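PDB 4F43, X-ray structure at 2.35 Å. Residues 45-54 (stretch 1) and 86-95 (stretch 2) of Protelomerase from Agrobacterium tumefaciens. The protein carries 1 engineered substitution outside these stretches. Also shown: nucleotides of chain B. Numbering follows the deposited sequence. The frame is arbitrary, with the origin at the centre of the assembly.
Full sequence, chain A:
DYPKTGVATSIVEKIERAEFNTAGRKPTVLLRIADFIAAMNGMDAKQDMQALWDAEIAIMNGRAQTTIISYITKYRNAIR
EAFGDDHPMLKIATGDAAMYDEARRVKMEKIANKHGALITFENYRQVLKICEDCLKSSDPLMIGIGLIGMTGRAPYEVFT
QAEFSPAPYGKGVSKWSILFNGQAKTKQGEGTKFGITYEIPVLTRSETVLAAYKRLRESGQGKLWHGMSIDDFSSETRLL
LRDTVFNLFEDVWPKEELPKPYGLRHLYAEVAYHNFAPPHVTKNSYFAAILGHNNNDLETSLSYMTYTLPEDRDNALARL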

# COMPACT_ATOMS: atom_id res chain seq x y z
N ALA A 45 -36.60 6.57 10.62
CA ALA A 45 -37.08 6.98 9.31
C ALA A 45 -35.91 7.18 8.35
O ALA A 45 -34.87 7.70 8.73
CB ALA A 45 -37.92 8.24 9.41
N LYS A 46 -36.10 6.77 7.10
CA LYS A 46 -35.02 6.77 6.12
C LYS A 46 -34.93 8.07 5.32
O LYS A 46 -33.91 8.36 4.70
CB LYS A 46 -35.15 5.57 5.19
CG LYS A 46 -34.92 4.24 5.89
CD LYS A 46 -35.79 3.13 5.32
CE LYS A 46 -35.39 2.75 3.90
NZ LYS A 46 -36.16 1.57 3.41
N GLN A 47 -36.00 8.86 5.36
CA GLN A 47 -36.01 10.15 4.68
C GLN A 47 -35.06 11.12 5.37
O GLN A 47 -34.38 11.91 4.71
CB GLN A 47 -37.43 10.74 4.67
CG GLN A 47 -38.49 9.79 4.15
CD GLN A 47 -39.87 10.41 4.15
OE1 GLN A 47 -40.06 11.53 3.69
NE2 GLN A 47 -40.85 9.68 4.69
N ASP A 48 -35.02 11.05 6.69
CA ASP A 48 -34.13 11.90 7.48
C ASP A 48 -32.69 11.42 7.37
O ASP A 48 -31.76 12.23 7.44
CB ASP A 48 -34.58 11.95 8.94
CG ASP A 48 -35.91 12.66 9.11
OD1 ASP A 48 -36.96 11.97 9.14
OD2 ASP A 48 -35.91 13.91 9.22
N MET A 49 -32.51 10.11 7.22
CA MET A 49 -31.19 9.56 6.93
C MET A 49 -30.71 10.15 5.62
O MET A 49 -29.58 10.64 5.51
CB MET A 49 -31.25 8.04 6.82
CG MET A 49 -31.69 7.32 8.07
SD MET A 49 -31.68 5.53 7.85
CE MET A 49 -32.26 4.98 9.45
N GLN A 50 -31.58 10.09 4.62
CA GLN A 50 -31.27 10.60 3.29
C GLN A 50 -30.96 12.09 3.32
O GLN A 50 -30.08 12.56 2.61
CB GLN A 50 -32.44 10.34 2.33
CG GLN A 50 -32.12 10.65 0.88
CD GLN A 50 -31.16 9.65 0.27
OE1 GLN A 50 -31.30 8.44 0.45
NE2 GLN A 50 -30.17 10.15 -0.46
N ALA A 51 -31.68 12.84 4.16
CA ALA A 51 -31.45 14.27 4.29
C ALA A 51 -30.09 14.54 4.94
O ALA A 51 -29.34 15.41 4.49
CB ALA A 51 -32.56 14.92 5.10
N LEU A 52 -29.79 13.79 5.99
CA LEU A 52 -28.53 13.91 6.70
C LEU A 52 -27.36 13.65 5.76
O LEU A 52 -26.40 14.43 5.71
CB LEU A 52 -28.49 12.92 7.87
CG LEU A 52 -27.40 13.07 8.93
CD1 LEU A 52 -27.51 14.41 9.64
CD2 LEU A 52 -27.46 11.92 9.93
N TRP A 53 -27.47 12.57 4.99
CA TRP A 53 -26.42 12.21 4.04
C TRP A 53 -26.34 13.21 2.88
O TRP A 53 -25.26 13.43 2.33
CB TRP A 53 -26.63 10.80 3.50
CG TRP A 53 -25.58 10.37 2.53
CD1 TRP A 53 -25.74 10.10 1.20
CD2 TRP A 53 -24.18 10.18 2.81
NE1 TRP A 53 -24.54 9.75 0.64
CE2 TRP A 53 -23.57 9.79 1.60
CE3 TRP A 53 -23.40 10.30 3.96
CZ2 TRP A 53 -22.20 9.52 1.52
CZ3 TRP A 53 -22.04 10.04 3.87
CH2 TRP A 53 -21.46 9.65 2.66
N ASP A 54 -27.47 13.80 2.52
CA ASP A 54 -27.49 14.81 1.47
C ASP A 54 -26.77 16.07 1.91
O ASP A 54 -26.03 16.68 1.13
CB ASP A 54 -28.93 15.14 1.05
CG ASP A 54 -29.51 14.11 0.10
OD1 ASP A 54 -30.51 14.42 -0.57
OD2 ASP A 54 -28.96 12.99 0.03
N ASP A 86 -25.89 -4.07 8.84
CA ASP A 86 -27.30 -4.29 8.53
C ASP A 86 -28.07 -2.98 8.45
O ASP A 86 -29.26 -2.97 8.14
CB ASP A 86 -27.93 -5.20 9.58
CG ASP A 86 -27.01 -6.31 10.02
OD1 ASP A 86 -26.28 -6.12 11.02
OD2 ASP A 86 -27.01 -7.38 9.38
N HIS A 87 -27.39 -1.87 8.74
CA HIS A 87 -28.05 -0.57 8.78
C HIS A 87 -28.35 -0.05 7.37
O HIS A 87 -27.51 -0.13 6.48
CB HIS A 87 -27.18 0.44 9.54
CG HIS A 87 -27.96 1.57 10.13
ND1 HIS A 87 -28.35 2.67 9.39
CD2 HIS A 87 -28.41 1.79 11.39
CE1 HIS A 87 -29.02 3.50 10.17
NE2 HIS A 87 -29.06 2.99 11.38
N PRO A 88 -29.57 0.48 7.18
CA PRO A 88 -30.04 0.98 5.88
C PRO A 88 -29.21 2.15 5.37
O PRO A 88 -29.19 2.42 4.17
CB PRO A 88 -31.47 1.46 6.19
CG PRO A 88 -31.87 0.68 7.40
CD PRO A 88 -30.62 0.55 8.21
N MET A 89 -28.52 2.84 6.28
CA MET A 89 -27.70 3.99 5.91
C MET A 89 -26.58 3.59 4.98
O MET A 89 -26.09 4.39 4.18
CB MET A 89 -27.12 4.65 7.16
CG MET A 89 -26.62 6.06 6.93
SD MET A 89 -27.89 7.05 6.13
CE MET A 89 -27.19 8.68 6.30
N LEU A 90 -26.16 2.33 5.08
CA LEU A 90 -25.12 1.79 4.21
C LEU A 90 -25.57 1.75 2.76
O LEU A 90 -24.74 1.75 1.84
CB LEU A 90 -24.72 0.39 4.68
CG LEU A 90 -24.05 0.31 6.05
CD1 LEU A 90 -23.82 -1.14 6.45
CD2 LEU A 90 -22.74 1.07 6.04
N LYS A 91 -26.88 1.71 2.55
CA LYS A 91 -27.43 1.73 1.20
C LYS A 91 -27.70 3.17 0.78
O LYS A 91 -27.94 3.46 -0.39
CB LYS A 91 -28.73 0.92 1.14
CG LYS A 91 -28.67 -0.41 1.88
CD LYS A 91 -27.51 -1.27 1.40
CE LYS A 91 -27.32 -2.48 2.29
NZ LYS A 91 -26.12 -3.27 1.91
N ILE A 92 -27.66 4.07 1.76
CA ILE A 92 -27.87 5.49 1.51
C ILE A 92 -26.54 6.23 1.43
O ILE A 92 -26.30 7.00 0.51
CB ILE A 92 -28.73 6.12 2.62
CG1 ILE A 92 -30.10 5.45 2.68
CG2 ILE A 92 -28.87 7.62 2.41
CD1 ILE A 92 -30.99 5.98 3.78
N ALA A 93 -25.67 5.98 2.41
CA ALA A 93 -24.37 6.63 2.47
C ALA A 93 -23.38 5.99 1.50
O ALA A 93 -22.43 5.33 1.91
CB ALA A 93 -23.82 6.61 3.89
N THR A 94 -23.60 6.21 0.21
CA THR A 94 -22.69 5.72 -0.81
C THR A 94 -22.51 6.77 -1.90
O THR A 94 -23.30 7.70 -2.01
CB THR A 94 -23.19 4.40 -1.44
OG1 THR A 94 -22.19 3.88 -2.33
CG2 THR A 94 -24.48 4.63 -2.21
N GLY A 95 -21.46 6.60 -2.71
CA GLY A 95 -21.16 7.56 -3.75
C GLY A 95 -22.04 7.41 -4.97
O GLY A 95 -22.60 6.35 -5.23
P DA B 19 -21.13 1.08 -3.94
OP1 DA B 19 -21.46 0.69 -2.55
OP2 DA B 19 -22.16 1.71 -4.79
O5' DA B 19 -19.86 2.06 -3.90
C5' DA B 19 -19.03 2.13 -2.75
C4' DA B 19 -17.93 1.08 -2.76
O4' DA B 19 -17.24 1.06 -4.03
C3' DA B 19 -16.79 1.33 -1.78
O3' DA B 19 -17.11 0.89 -0.47
C2' DA B 19 -15.66 0.49 -2.37
C1' DA B 19 -16.07 0.29 -3.83
N9 DA B 19 -15.03 0.70 -4.78
C8 DA B 19 -15.08 1.72 -5.69
N7 DA B 19 -13.98 1.84 -6.41
C5 DA B 19 -13.16 0.82 -5.93
C6 DA B 19 -11.86 0.41 -6.28
N6 DA B 19 -11.11 0.99 -7.22
N1 DA B 19 -11.34 -0.63 -5.60
C2 DA B 19 -12.07 -1.22 -4.65
N3 DA B 19 -13.30 -0.93 -4.24
C4 DA B 19 -13.80 0.12 -4.93

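How do the two backbones lie against each other? After Ala45, stretch 1 is helical and the helix continues beyond Asp54, held by i to i+4 bonds such as Trp53 N to Met49 O at 2.9 Å. Stretch 2 makes a short, weakly bonded helical turn at about 89-92 and then extends. His87 caps its start, with ND1 accepting from Met89 N at 3.1 Å; at its other end the bond from Ala93 N to Met89 O is very short, 2.4 Å. Both chains run in the same sense along the contact: CA atoms pair from Lys46 with Pro88, 7.6 Å apart, to Trp53 with Ala93, 6.1 Å apart, so the backbones draw slightly closer along the way.

What holds the stretches together if no hydrogen bond crosses between them? Packing does, and Ile92 is its clearest example. Its side chain is a knob in a hole formed by Lys46, Met49, Gln50 and Trp53, residues at i, i+3, i+4 and i+7 on one helical face. Ile92 CD1 lies 3.7 Å from Met49 CB, while Ile92 CG2 lies 4.0 Å from Trp53 CB and 3.2 Å from Gln50 OE1. Gln50 spends its hydrogen bond within its own helix, from NE2 to Asp54 OD2 at 3.1 Å.

How do the methionines fill the space beside this knob? Met49 points its CA-to-CB bond toward stretch 2 and extends along a chain with chi2 and chi3 both t, carrying CE to 3.6 Å from His87 CE1. The approach to the imidazole is oblique, so it is not a stack; the same ring also caps the turn through ND1. Met89 starts sideways, but its end reaches the helix: its SD lies 3.6 Å from Met49 CB and its CE 3.6 Å from Trp53 CB. Met89 CE also sits 3.2 Å from Met49 O.

What does the indole of Trp53 contribute? It gives a flat surface for the end of the turn. Ala93 CA sits over one face, 3.5 Å from the centroid of the five-membered ring and 16° off its normal, a CH-pi contact, and Ala93 CB touches Trp53 CE3 at 3.7 Å. Two carbonyls approach the indole nitrogen without being bonded to it: Trp53 NE1 is 3.3 Å from Ile92 O, at a poor angle, and 3.6 Å from Thr94 O, which lies at the ring edge. Thr94 turns its CA-to-CB bond away from the helix, and its OG1 comes within 3.3 Å of OP2 of nucleotide DA19.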